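Local coordinates for alcohol dehydrogenase, zinc-containing (Streptococcus pneumoniae serotype 2, PDB 5YLN), which probably oxidises alcohols to aldehydes or ketones with NAD+ as a zinc-dependent dehydrogenase, at residues A[166-171]-A[289-294]; A[47-52]-A[60-65]; A[136-141]-A[301-306]; A[219-224]-A[234-239]. All blocks are in the same frame, centred on the assembly; numbering follows the deposited sequence.

Contact 1 (A[166-171]-A[289-294]); sequences KGKVEP and NINVTT
At the strand that ends the Rossmann sheet within this chain, 291-293, the turn that follows helix 157-165 lays K166 against T293 and T294. The CB of K166 sits 3.5 Å from OG1 of T293, while CG2 of T293 faces the K166 carbonyl. Beyond CB the lysine chain runs extended along the strand's end, passing its CD 3.6 Å from the carbonyl O of T294. Only at the last torsion does it bend (chi4 -75°), and this turns the ammonium to a water. K166 NZ donates to that water at 2.7 Å, and the water lies 2.8 Å from T294 O, within hydrogen-bonding reach. The helix ends in a Schellman motif with K168 at positive phi. K168 then crosses N291 at about a right angle, its NZ 4.0 Å from N291 ND2; both groups are donors, and the amide nitrogen is already bonded to T267 OG1 of the neighbouring strand 266-270. Strand 291-293 also pairs antiparallel with a strand of the second subunit, and T294 OG1 bonds to L285 O there. With methylene packing and a water placed between ammonium and carbonyl, the contact is a light one, in which the lysine charge meets the strand through solvent.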
loop_
_atom_site.group_PDB
_atom_site.type_symbol
_atom_site.label_atom_id
_atom_site.label_comp_id
_atom_site.label_asym_id
_atom_site.label_seq_id
_atom_site.Cartn_x
_atom_site.Cartn_y
_atom_site.Cartn_z
ATOM N N LYS A 166 8.879 -3.325 3.085
ATOM C CA LYS A 166 7.566 -2.848 2.651
ATOM C C LYS A 166 7.214 -3.387 1.274
ATOM O O LYS A 166 6.038 -3.615 0.976
ATOM C CB LYS A 166 7.509 -1.321 2.696
ATOM C CG LYS A 166 7.568 -0.803 4.129
ATOM C CD LYS A 166 7.356 0.694 4.203
ATOM C CE LYS A 166 7.291 1.172 5.645
ATOM N NZ LYS A 166 5.997 0.812 6.282
ATOM N N GLY A 167 8.211 -3.668 0.459
ATOM C CA GLY A 167 7.961 -4.255 -0.841
ATOM C C GLY A 167 7.622 -5.719 -0.815
ATOM O O GLY A 167 7.152 -6.244 -1.824
ATOM N N LYS A 168 7.854 -6.385 0.319
ATOM C CA LYS A 168 7.557 -7.800 0.481
ATOM C C LYS A 168 8.356 -8.648 -0.506
ATOM O O LYS A 168 7.817 -9.529 -1.179
ATOM C CB LYS A 168 6.045 -8.053 0.357
ATOM C CG LYS A 168 5.217 -7.291 1.389
ATOM C CD LYS A 168 3.753 -7.747 1.462
ATOM C CE LYS A 168 3.031 -7.535 0.138
ATOM N NZ LYS A 168 1.611 -8.023 0.097
ATOM N N VAL A 169 9.665 -8.367 -0.590
ATOM C CA VAL A 169 10.580 -9.251 -1.311
ATOM C C VAL A 169 10.634 -10.624 -0.642
ATOM O O VAL A 169 10.798 -10.731 0.576
ATOM C CB VAL A 169 12.005 -8.675 -1.348
ATOM C CG1 VAL A 169 12.926 -9.631 -2.124
ATOM C CG2 VAL A 169 12.036 -7.281 -1.924
ATOM N N GLU A 170 10.586 -11.676 -1.458
ATOM C CA GLU A 170 10.543 -13.063 -1.017
ATOM C C GLU A 170 11.309 -13.917 -2.015
ATOM O O GLU A 170 11.468 -13.528 -3.176
ATOM C CB GLU A 170 9.091 -13.560 -0.915
ATOM C CG GLU A 170 8.435 -13.628 -2.281
ATOM C CD GLU A 170 7.026 -14.195 -2.248
ATOM O OE1 GLU A 170 6.558 -14.570 -1.150
ATOM O OE2 GLU A 170 6.389 -14.261 -3.327
ATOM N N PRO A 171 11.767 -15.107 -1.609
ATOM C CA PRO A 171 12.556 -15.935 -2.529
ATOM C C PRO A 171 11.793 -16.255 -3.799
ATOM O O PRO A 171 10.593 -16.543 -3.786
ATOM C CB PRO A 171 12.856 -17.198 -1.712
ATOM C CG PRO A 171 12.768 -16.744 -0.303
ATOM C CD PRO A 171 11.656 -15.729 -0.277
ATOM N N ASN A 289 -4.913 -5.179 -8.284
ATOM C CA ASN A 289 -4.543 -5.687 -6.965
ATOM C C ASN A 289 -3.121 -5.287 -6.558
ATOM O O ASN A 289 -2.306 -6.122 -6.159
ATOM C CB ASN A 289 -4.693 -7.213 -6.911
ATOM C CG ASN A 289 -6.122 -7.655 -7.023
ATOM O OD1 ASN A 289 -6.815 -7.325 -7.991
ATOM N ND2 ASN A 289 -6.579 -8.401 -6.034
ATOM N N ILE A 290 -2.829 -3.998 -6.604
ATOM C CA ILE A 290 -1.482 -3.529 -6.301
ATOM C C ILE A 290 -1.479 -2.740 -4.998
ATOM O O ILE A 290 -2.516 -2.339 -4.467
ATOM C CB ILE A 290 -0.887 -2.696 -7.443
ATOM C CG1 ILE A 290 -1.716 -1.425 -7.630
ATOM C CG2 ILE A 290 -0.759 -3.534 -8.723
ATOM C CD1 ILE A 290 -0.896 -0.246 -8.010
ATOM N N ASN A 291 -0.288 -2.530 -4.487
ATOM C CA ASN A 291 -0.058 -1.777 -3.276
ATOM C C ASN A 291 0.979 -0.708 -3.584
ATOM O O ASN A 291 1.841 -0.877 -4.455
ATOM C CB ASN A 291 0.448 -2.689 -2.121
ATOM C CG ASN A 291 -0.373 -3.946 -1.965
ATOM O OD1 ASN A 291 -1.534 -3.889 -1.571
ATOM N ND2 ASN A 291 0.234 -5.101 -2.259
ATOM N N VAL A 292 0.895 0.398 -2.868
ATOM C CA VAL A 292 1.910 1.434 -2.932
ATOM C C VAL A 292 2.262 1.753 -1.497
ATOM O O VAL A 292 1.373 2.065 -0.698
ATOM C CB VAL A 292 1.418 2.693 -3.672
ATOM C CG1 VAL A 292 2.523 3.756 -3.721
ATOM C CG2 VAL A 292 0.903 2.332 -5.093
ATOM N N THR A 293 3.534 1.632 -1.147
ATOM C CA THR A 293 3.942 1.937 0.213
ATOM C C THR A 293 4.899 3.113 0.220
ATOM O O THR A 293 5.668 3.320 -0.717
ATOM C CB THR A 293 4.609 0.744 0.914
ATOM O OG1 THR A 293 5.815 0.396 0.222
ATOM C CG2 THR A 293 3.653 -0.487 0.971
ATOM N N THR A 294 4.855 3.859 1.308
ATOM C CA THR A 294 5.807 4.911 1.578
ATOM C C THR A 294 6.363 4.703 2.975
ATOM O O THR A 294 5.850 3.913 3.783
ATOM C CB THR A 294 5.156 6.291 1.492
ATOM O OG1 THR A 294 4.426 6.514 2.705
ATOM C CG2 THR A 294 4.192 6.383 0.292
HETATM O O HOH W 1 4.141 1.923 4.687
#

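Contact 2 (A[47-52]-A[60-65]); sequences HIIKGD and TILGHE. With ZN (zinc ion), chain E.
Apolar packing makes up the direct contact: L62 spreads its two methyls over two successive isoleucines of helix 43-50. Its CD2 meets I48, lying 3.6 Å from CG2 of I48 and 3.9 Å from CD1 of I48, and the two side chains run past one another in opposite directions. The other methyl, CD1, turns to I49, whose chain it crosses at about a right angle, with CG1 of I49 3.8 Å away. I49 has its CG1 anti to the carbonyl carbon (chi1 -68°), and this branch brings the end of the side chain nearer the loop. Metal coordination is the second kind of interaction, two residues beyond L62. There H64 binds zinc through NE2 at 2.1 Å, and C42, just ahead of the same helix, is another ligand of that ion; the ring of W114 stands edge-to-face to the H64 imidazole. Backbone bonding closes the helix in a Schellman motif, with G51 N bonded to I48 O and D52 N to H47 O. Among its neighbours, the isoleucine-leucine cluster lies beside strands 4-12 and 15-22: Y10 touches I48, A16 touches both I49 and L62, and Y333 of helix 329-337 also packs on I49 and L62.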
loop_
_atom_site.group_PDB
_atom_site.type_symbol
_atom_site.label_atom_id
_atom_site.label_comp_id
_atom_site.label_asym_id
_atom_site.label_seq_id
_atom_site.Cartn_x
_atom_site.Cartn_y
_atom_site.Cartn_z
ATOM N N HIS A 47 19.837 18.347 -0.981
ATOM C CA HIS A 47 18.539 19.007 -1.088
ATOM C C HIS A 47 18.399 20.138 -0.074
ATOM O O HIS A 47 17.862 21.201 -0.401
ATOM C CB HIS A 47 17.410 17.989 -0.891
ATOM C CG HIS A 47 17.226 17.054 -2.047
ATOM N ND1 HIS A 47 16.814 17.480 -3.291
ATOM C CD2 HIS A 47 17.378 15.709 -2.142
ATOM C CE1 HIS A 47 16.738 16.445 -4.108
ATOM N NE2 HIS A 47 17.072 15.357 -3.435
ATOM N N ILE A 48 18.851 19.920 1.171
ATOM C CA ILE A 48 18.767 20.978 2.179
ATOM C C ILE A 48 19.523 22.219 1.713
ATOM O O ILE A 48 19.016 23.341 1.795
ATOM C CB ILE A 48 19.299 20.493 3.539
ATOM C CG1 ILE A 48 18.365 19.471 4.182
ATOM C CG2 ILE A 48 19.521 21.691 4.481
ATOM C CD1 ILE A 48 19.038 18.665 5.253
ATOM N N ILE A 49 20.750 22.029 1.226
ATOM C CA ILE A 49 21.590 23.157 0.819
ATOM C C ILE A 49 20.958 23.905 -0.343
ATOM O O ILE A 49 21.042 25.137 -0.427
ATOM C CB ILE A 49 23.004 22.668 0.468
ATOM C CG1 ILE A 49 23.716 22.183 1.737
ATOM C CG2 ILE A 49 23.811 23.763 -0.244
ATOM C CD1 ILE A 49 25.006 21.442 1.461
ATOM N N LYS A 50 20.322 23.174 -1.263
ATOM C CA LYS A 50 19.616 23.794 -2.381
ATOM C C LYS A 50 18.414 24.615 -1.932
ATOM O O LYS A 50 18.001 25.525 -2.653
ATOM C CB LYS A 50 19.163 22.724 -3.374
ATOM C CG LYS A 50 20.173 22.408 -4.467
ATOM C CD LYS A 50 19.734 21.206 -5.304
ATOM C CE LYS A 50 18.356 21.430 -5.907
ATOM N NZ LYS A 50 18.248 22.766 -6.589
ATOM N N GLY A 51 17.855 24.333 -0.763
ATOM C CA GLY A 51 16.664 25.014 -0.300
ATOM C C GLY A 51 15.377 24.229 -0.443
ATOM O O GLY A 51 14.298 24.809 -0.278
ATOM N N ASP A 52 15.451 22.933 -0.742
ATOM C CA ASP A 52 14.255 22.114 -0.922
ATOM C C ASP A 52 13.799 21.435 0.365
ATOM O O ASP A 52 12.816 20.682 0.334
ATOM C CB ASP A 52 14.490 21.047 -1.998
ATOM C CG ASP A 52 14.999 21.639 -3.313
ATOM O OD1 ASP A 52 14.605 22.772 -3.650
ATOM O OD2 ASP A 52 15.797 20.958 -4.006
ATOM N N THR A 60 21.800 25.468 11.071
ATOM C CA THR A 60 21.758 24.091 11.553
ATOM C C THR A 60 22.979 23.319 11.081
ATOM O O THR A 60 23.415 23.455 9.934
ATOM C CB THR A 60 20.490 23.385 11.047
ATOM O OG1 THR A 60 19.323 24.106 11.452
ATOM C CG2 THR A 60 20.408 21.986 11.596
ATOM N N ILE A 61 23.525 22.479 11.959
ATOM C CA ILE A 61 24.604 21.612 11.509
ATOM C C ILE A 61 24.009 20.465 10.701
ATOM O O ILE A 61 22.985 19.875 11.075
ATOM C CB ILE A 61 25.434 21.104 12.699
ATOM C CG1 ILE A 61 25.871 22.303 13.560
ATOM C CG2 ILE A 61 26.649 20.315 12.203
ATOM C CD1 ILE A 61 26.745 21.975 14.737
ATOM N N LEU A 62 24.619 20.190 9.553
ATOM C CA LEU A 62 24.108 19.232 8.589
ATOM C C LEU A 62 24.523 17.807 8.935
ATOM O O LEU A 62 25.392 17.560 9.776
ATOM C CB LEU A 62 24.579 19.599 7.175
ATOM C CG LEU A 62 23.852 20.791 6.546
ATOM C CD1 LEU A 62 24.619 21.344 5.375
ATOM C CD2 LEU A 62 22.449 20.421 6.117
ATOM N N GLY A 63 23.852 16.857 8.288
ATOM C CA GLY A 63 24.261 15.473 8.384
ATOM C C GLY A 63 23.503 14.666 9.420
ATOM O O GLY A 63 23.207 15.142 10.519
ATOM N N HIS A 64 23.186 13.433 9.068
ATOM C CA HIS A 64 22.513 12.554 10.004
ATOM C C HIS A 64 23.023 11.121 9.898
ATOM O O HIS A 64 22.250 10.188 10.085
ATOM C CB HIS A 64 20.991 12.591 9.783
ATOM C CG HIS A 64 20.592 12.430 8.354
ATOM N ND1 HIS A 64 20.537 13.491 7.476
ATOM C CD2 HIS A 64 20.258 11.329 7.638
ATOM C CE1 HIS A 64 20.170 13.053 6.285
ATOM N NE2 HIS A 64 19.990 11.748 6.356
ATOM N N GLU A 65 24.310 10.925 9.597
ATOM C CA GLU A 65 24.921 9.597 9.532
ATOM C C GLU A 65 26.275 9.645 10.221
ATOM O O GLU A 65 27.030 10.611 10.036
ATOM C CB GLU A 65 25.098 9.130 8.088
ATOM C CG GLU A 65 23.797 9.135 7.236
ATOM C CD GLU A 65 24.099 9.119 5.756
ATOM O OE1 GLU A 65 24.315 8.026 5.202
ATOM O OE2 GLU A 65 24.203 10.211 5.150
HETATM ZN ZN ZN E . 19.627 10.397 4.817
#

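Contact 3 (A[136-141]-A[301-306]); sequences TLYHTP and TTPQLL
Y138 lays one face of its ring over the methyl of T302, whose CG2 stands 3.9 Å from the ring centroid and only 13° off the normal, a CH-pi contact almost directly above the centre. T302 can offer this methyl because CG2 is anti to its own backbone N, while OG1 (chi1 -58°) turns to the carbonyl of T299, just before the segment. The next residue along the helix, P303, meets the same ring obliquely, with its CG 3.9 Å from CE1 of Y138. A turn further on, L306 reaches P141: CD2 of the leucine lies 3.8 Å from CD of the proline, the two side chains crossing at about a right angle, though P141 is poorly ordered. Strand 137-139 and the loop after it are thus joined to the start of helix 302-310 by two apolar patches. Y138 pairs through its backbone with L87 of strand 85-88, which also touches T302, and L149 of helix 146-151 packs on L306. Because carbon atoms do all the touching between the segments, the joint probably rests on dispersion and on the partial exclusion of water; the threonine hydroxyl, already bonded to T299 O, leaves its methyl to the aromatic face.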
loop_
_atom_site.group_PDB
_atom_site.type_symbol
_atom_site.label_atom_id
_atom_site.label_comp_id
_atom_site.label_asym_id
_atom_site.label_seq_id
_atom_site.Cartn_x
_atom_site.Cartn_y
_atom_site.Cartn_z
ATOM N N THR A 136 19.060 5.520 20.795
ATOM C CA THR A 136 19.560 6.046 19.534
ATOM C C THR A 136 20.946 5.528 19.185
ATOM O O THR A 136 21.308 5.515 18.004
ATOM C CB THR A 136 19.552 7.587 19.591
ATOM O OG1 THR A 136 18.218 8.012 19.907
ATOM C CG2 THR A 136 19.997 8.255 18.258
ATOM N N LEU A 137 21.706 5.051 20.168
ATOM C CA LEU A 137 23.059 4.545 19.966
ATOM C C LEU A 137 23.065 3.018 19.949
ATOM O O LEU A 137 22.236 2.374 20.590
ATOM C CB LEU A 137 23.987 5.047 21.076
ATOM C CG LEU A 137 24.123 6.556 21.247
ATOM C CD1 LEU A 137 25.105 6.877 22.379
ATOM C CD2 LEU A 137 24.605 7.167 19.944
ATOM N N TYR A 138 24.021 2.451 19.218
ATOM C CA TYR A 138 24.248 1.010 19.192
ATOM C C TYR A 138 25.723 0.719 19.406
ATOM O O TYR A 138 26.582 1.344 18.773
ATOM C CB TYR A 138 23.782 0.395 17.875
ATOM C CG TYR A 138 22.290 0.445 17.715
ATOM C CD1 TYR A 138 21.485 -0.574 18.215
ATOM C CD2 TYR A 138 21.679 1.524 17.089
ATOM C CE1 TYR A 138 20.122 -0.529 18.078
ATOM C CE2 TYR A 138 20.317 1.580 16.947
ATOM C CZ TYR A 138 19.540 0.550 17.446
ATOM O OH TYR A 138 18.175 0.591 17.316
ATOM N N HIS A 139 26.013 -0.239 20.282
ATOM C CA HIS A 139 27.385 -0.669 20.476
ATOM C C HIS A 139 27.917 -1.303 19.197
ATOM O O HIS A 139 27.223 -2.085 18.551
ATOM C CB HIS A 139 27.460 -1.661 21.641
ATOM C CG HIS A 139 27.259 -1.030 22.983
ATOM N ND1 HIS A 139 28.213 -0.224 23.574
ATOM C CD2 HIS A 139 26.217 -1.080 23.844
ATOM C CE1 HIS A 139 27.766 0.189 24.745
ATOM N NE2 HIS A 139 26.558 -0.315 24.932
ATOM N N THR A 140 29.152 -0.947 18.811
ATOM C CA THR A 140 29.489 -1.509 17.507
ATOM C C THR A 140 30.252 -2.831 17.651
ATOM O O THR A 140 31.139 -2.951 18.507
ATOM C CB THR A 140 30.333 -0.537 16.692
ATOM O OG1 THR A 140 31.493 -0.150 17.445
ATOM C CG2 THR A 140 29.520 0.706 16.332
ATOM N N PRO A 141 29.929 -3.827 16.822
ATOM C CA PRO A 141 30.730 -5.058 16.802
ATOM C C PRO A 141 32.123 -4.777 16.263
ATOM O O PRO A 141 32.293 -3.997 15.322
ATOM C CB PRO A 141 29.945 -5.985 15.861
ATOM C CG PRO A 141 28.582 -5.373 15.727
ATOM C CD PRO A 141 28.776 -3.895 15.907
ATOM N N THR A 301 15.258 -2.102 12.550
ATOM C CA THR A 301 15.933 -3.317 12.096
ATOM C C THR A 301 17.444 -3.288 12.294
ATOM O O THR A 301 18.083 -4.323 12.078
ATOM C CB THR A 301 15.653 -3.600 10.606
ATOM O OG1 THR A 301 16.210 -2.554 9.798
ATOM C CG2 THR A 301 14.144 -3.717 10.339
ATOM N N THR A 302 18.021 -2.143 12.687
ATOM C CA THR A 302 19.468 -2.036 12.905
ATOM C C THR A 302 20.086 -3.222 13.650
ATOM O O THR A 302 21.132 -3.715 13.203
ATOM C CB THR A 302 19.787 -0.718 13.630
ATOM O OG1 THR A 302 19.296 0.389 12.866
ATOM C CG2 THR A 302 21.306 -0.563 13.821
ATOM N N PRO A 303 19.514 -3.738 14.752
ATOM C CA PRO A 303 20.093 -4.957 15.362
ATOM C C PRO A 303 20.117 -6.161 14.433
ATOM O O PRO A 303 21.089 -6.934 14.433
ATOM C CB PRO A 303 19.173 -5.224 16.565
ATOM C CG PRO A 303 18.536 -3.927 16.857
ATOM C CD PRO A 303 18.383 -3.225 15.543
ATOM N N GLN A 304 19.048 -6.367 13.663
ATOM C CA GLN A 304 19.006 -7.507 12.754
ATOM C C GLN A 304 20.012 -7.337 11.618
ATOM O O GLN A 304 20.650 -8.309 11.191
ATOM C CB GLN A 304 17.579 -7.700 12.220
ATOM C CG GLN A 304 17.416 -8.831 11.199
ATOM C CD GLN A 304 16.012 -8.878 10.551
ATOM O OE1 GLN A 304 15.300 -7.864 10.477
ATOM N NE2 GLN A 304 15.622 -10.066 10.071
ATOM N N LEU A 305 20.189 -6.106 11.134
ATOM C CA LEU A 305 21.166 -5.871 10.075
ATOM C C LEU A 305 22.580 -6.047 10.590
ATOM O O LEU A 305 23.441 -6.560 9.874
ATOM C CB LEU A 305 21.003 -4.470 9.474
ATOM C CG LEU A 305 19.725 -4.147 8.695
ATOM C CD1 LEU A 305 19.641 -2.635 8.458
ATOM C CD2 LEU A 305 19.685 -4.895 7.384
ATOM N N LEU A 306 22.846 -5.607 11.821
ATOM C CA LEU A 306 24.147 -5.866 12.431
ATOM C C LEU A 306 24.438 -7.366 12.481
ATOM O O LEU A 306 25.535 -7.811 12.123
ATOM C CB LEU A 306 24.200 -5.265 13.832
ATOM C CG LEU A 306 24.364 -3.750 13.977
ATOM C CD1 LEU A 306 24.042 -3.366 15.414
ATOM C CD2 LEU A 306 25.785 -3.319 13.606
#

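Contact 4 (A[219-224]-A[234-239]); sequences HKVNSS and YDLTDG
Apolar contact joins the two segments, and L236, in the last turn of helix 226-236, is its hub. The leucine and H219 slide past each other in opposite directions, and CD2 of L236 comes within 3.6 Å of CD2 of H219. The imidazole is met obliquely, with its NE2 also close, at 3.8 Å from the same methyl. H219 has its CG anti to the carbonyl carbon (chi1 -48°), which carries the ring out from the strand alongside the leucine. The other methyl, CD1, is near CG and CD2 of the ring and also faces V221, two residues along the strand, but at 4.4 Å from CG2 of V221 this second touch is looser. V221 also touches A229, E232 and I233 of the same helix. Side-chain hydrogen bonding lies within 219-224, at the strand's far end. There N222 OD1 accepts from S224 N at 3.1 Å, in the carbonyl plane on a lone pair, which makes an Asx turn. The hydroxyl of S224 gives a second bond to the same oxygen at 2.6 Å, tilted 33° from that plane. Two donors thus grip one carbonyl oxygen and hold the amide's rotation. Strand 219-222 is the outermost on this flank of the parallel sheet, next to 198-203; the helix that follows packs back on it, as in the beta-alpha-beta crossovers of the Rossmann fold typical of dehydrogenase nucleotide-binding domains.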
loop_
_atom_site.group_PDB
_atom_site.type_symbol
_atom_site.label_atom_id
_atom_site.label_comp_id
_atom_site.label_asym_id
_atom_site.label_seq_id
_atom_site.Cartn_x
_atom_site.Cartn_y
_atom_site.Cartn_z
ATOM N N HIS A 219 19.917 -8.444 -13.858
ATOM C CA HIS A 219 19.765 -7.795 -15.158
ATOM C C HIS A 219 19.823 -6.284 -15.008
ATOM O O HIS A 219 19.474 -5.727 -13.962
ATOM C CB HIS A 219 18.430 -8.104 -15.844
ATOM C CG HIS A 219 18.072 -9.552 -15.868
ATOM N ND1 HIS A 219 17.816 -10.276 -14.719
ATOM C CD2 HIS A 219 17.930 -10.415 -16.902
ATOM C CE1 HIS A 219 17.543 -11.527 -15.048
ATOM N NE2 HIS A 219 17.600 -11.637 -16.365
ATOM N N LYS A 220 20.218 -5.624 -16.084
ATOM C CA LYS A 220 20.134 -4.178 -16.175
ATOM C C LYS A 220 19.194 -3.807 -17.308
ATOM O O LYS A 220 19.113 -4.499 -18.329
ATOM C CB LYS A 220 21.506 -3.531 -16.415
ATOM C CG LYS A 220 22.167 -3.920 -17.742
ATOM C CD LYS A 220 23.510 -3.205 -17.922
ATOM C CE LYS A 220 24.222 -3.695 -19.177
ATOM N NZ LYS A 220 25.487 -2.929 -19.396
ATOM N N VAL A 221 18.485 -2.702 -17.122
ATOM C CA VAL A 221 17.617 -2.161 -18.160
ATOM C C VAL A 221 17.858 -0.665 -18.197
ATOM O O VAL A 221 17.738 0.000 -17.166
ATOM C CB VAL A 221 16.132 -2.457 -17.892
ATOM C CG1 VAL A 221 15.256 -1.755 -18.923
ATOM C CG2 VAL A 221 15.882 -3.964 -17.890
ATOM N N ASN A 222 18.225 -0.140 -19.362
ATOM C CA ASN A 222 18.443 1.290 -19.509
ATOM C C ASN A 222 17.105 1.945 -19.834
ATOM O O ASN A 222 16.417 1.535 -20.775
ATOM C CB ASN A 222 19.482 1.574 -20.593
ATOM C CG ASN A 222 20.046 2.988 -20.506
ATOM O OD1 ASN A 222 19.303 3.961 -20.467
ATOM N ND2 ASN A 222 21.359 3.096 -20.431
ATOM N N SER A 223 16.724 2.946 -19.048
ATOM C CA SER A 223 15.412 3.563 -19.177
ATOM C C SER A 223 15.398 4.723 -20.166
ATOM O O SER A 223 14.453 5.520 -20.155
ATOM C CB SER A 223 14.916 4.031 -17.809
ATOM O OG SER A 223 15.909 4.798 -17.157
ATOM N N SER A 224 16.415 4.829 -21.023
ATOM C CA SER A 224 16.494 5.969 -21.934
ATOM C C SER A 224 15.321 5.988 -22.905
ATOM O O SER A 224 14.742 7.048 -23.169
ATOM C CB SER A 224 17.821 5.948 -22.681
ATOM O OG SER A 224 18.875 6.217 -21.775
ATOM N N TYR A 234 8.650 -6.489 -19.053
ATOM C CA TYR A 234 7.566 -7.457 -19.199
ATOM C C TYR A 234 8.050 -8.730 -19.880
ATOM O O TYR A 234 7.534 -9.814 -19.597
ATOM C CB TYR A 234 6.380 -6.836 -19.957
ATOM C CG TYR A 234 5.420 -6.137 -19.025
ATOM C CD1 TYR A 234 4.596 -6.873 -18.191
ATOM C CD2 TYR A 234 5.358 -4.750 -18.954
ATOM C CE1 TYR A 234 3.729 -6.259 -17.318
ATOM C CE2 TYR A 234 4.485 -4.114 -18.077
ATOM C CZ TYR A 234 3.681 -4.877 -17.251
ATOM O OH TYR A 234 2.799 -4.276 -16.371
ATOM N N ASP A 235 9.056 -8.623 -20.746
ATOM C CA ASP A 235 9.632 -9.817 -21.352
ATOM C C ASP A 235 10.378 -10.668 -20.328
ATOM O O ASP A 235 10.373 -11.897 -20.433
ATOM C CB ASP A 235 10.548 -9.412 -22.509
ATOM C CG ASP A 235 9.766 -8.983 -23.746
ATOM O OD1 ASP A 235 8.527 -9.206 -23.776
ATOM O OD2 ASP A 235 10.385 -8.436 -24.687
ATOM N N LEU A 236 11.004 -10.044 -19.322
ATOM C CA LEU A 236 11.726 -10.806 -18.308
ATOM C C LEU A 236 10.792 -11.488 -17.326
ATOM O O LEU A 236 11.196 -12.450 -16.669
ATOM C CB LEU A 236 12.694 -9.895 -17.548
ATOM C CG LEU A 236 13.862 -9.357 -18.379
ATOM C CD1 LEU A 236 14.568 -8.194 -17.671
ATOM C CD2 LEU A 236 14.847 -10.483 -18.707
ATOM N N THR A 237 9.553 -11.020 -17.226
ATOM C CA THR A 237 8.603 -11.510 -16.247
ATOM C C THR A 237 7.456 -12.268 -16.900
ATOM O O THR A 237 6.382 -12.388 -16.306
ATOM C CB THR A 237 8.076 -10.349 -15.403
ATOM O OG1 THR A 237 7.624 -9.299 -16.270
ATOM C CG2 THR A 237 9.186 -9.815 -14.516
ATOM N N ASP A 238 7.670 -12.776 -18.117
ATOM C CA ASP A 238 6.693 -13.618 -18.818
ATOM C C ASP A 238 5.367 -12.895 -19.005
ATOM O O ASP A 238 4.297 -13.488 -18.865
ATOM C CB ASP A 238 6.468 -14.947 -18.084
ATOM C CG ASP A 238 7.733 -15.760 -17.944
ATOM O OD1 ASP A 238 8.473 -15.897 -18.944
ATOM O OD2 ASP A 238 7.987 -16.259 -16.827
ATOM N N GLY A 239 5.428 -11.598 -19.302
ATOM C CA GLY A 239 4.209 -10.846 -19.499
ATOM C C GLY A 239 3.464 -10.455 -18.240
ATOM O O GLY A 239 2.410 -9.818 -18.345
#

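How the contacts relate
Contacts 1 and 4 belong to the six-stranded parallel sheet, at the outermost strands within one chain, 291-293 and 219-222, the former continuing into the second subunit; their centres are 19 Å apart. Contact 2 sits in the GroES-like part of the chain, includes the zinc ligand H64 and lies 30 Å from contact 1 and 35 Å from contact 4, centre to centre. Contact 3 links the two parts, tying strand 137-139 of the mixed sheet to helix 302-310, which follows strand 291-293. Along the chain, contact 2 closes first; contact 3 then encloses contact 1, which in turn encloses contact 4. The Rossmann-type region is therefore inserted within one long loop, joined back to the zinc-bearing region by contact 3.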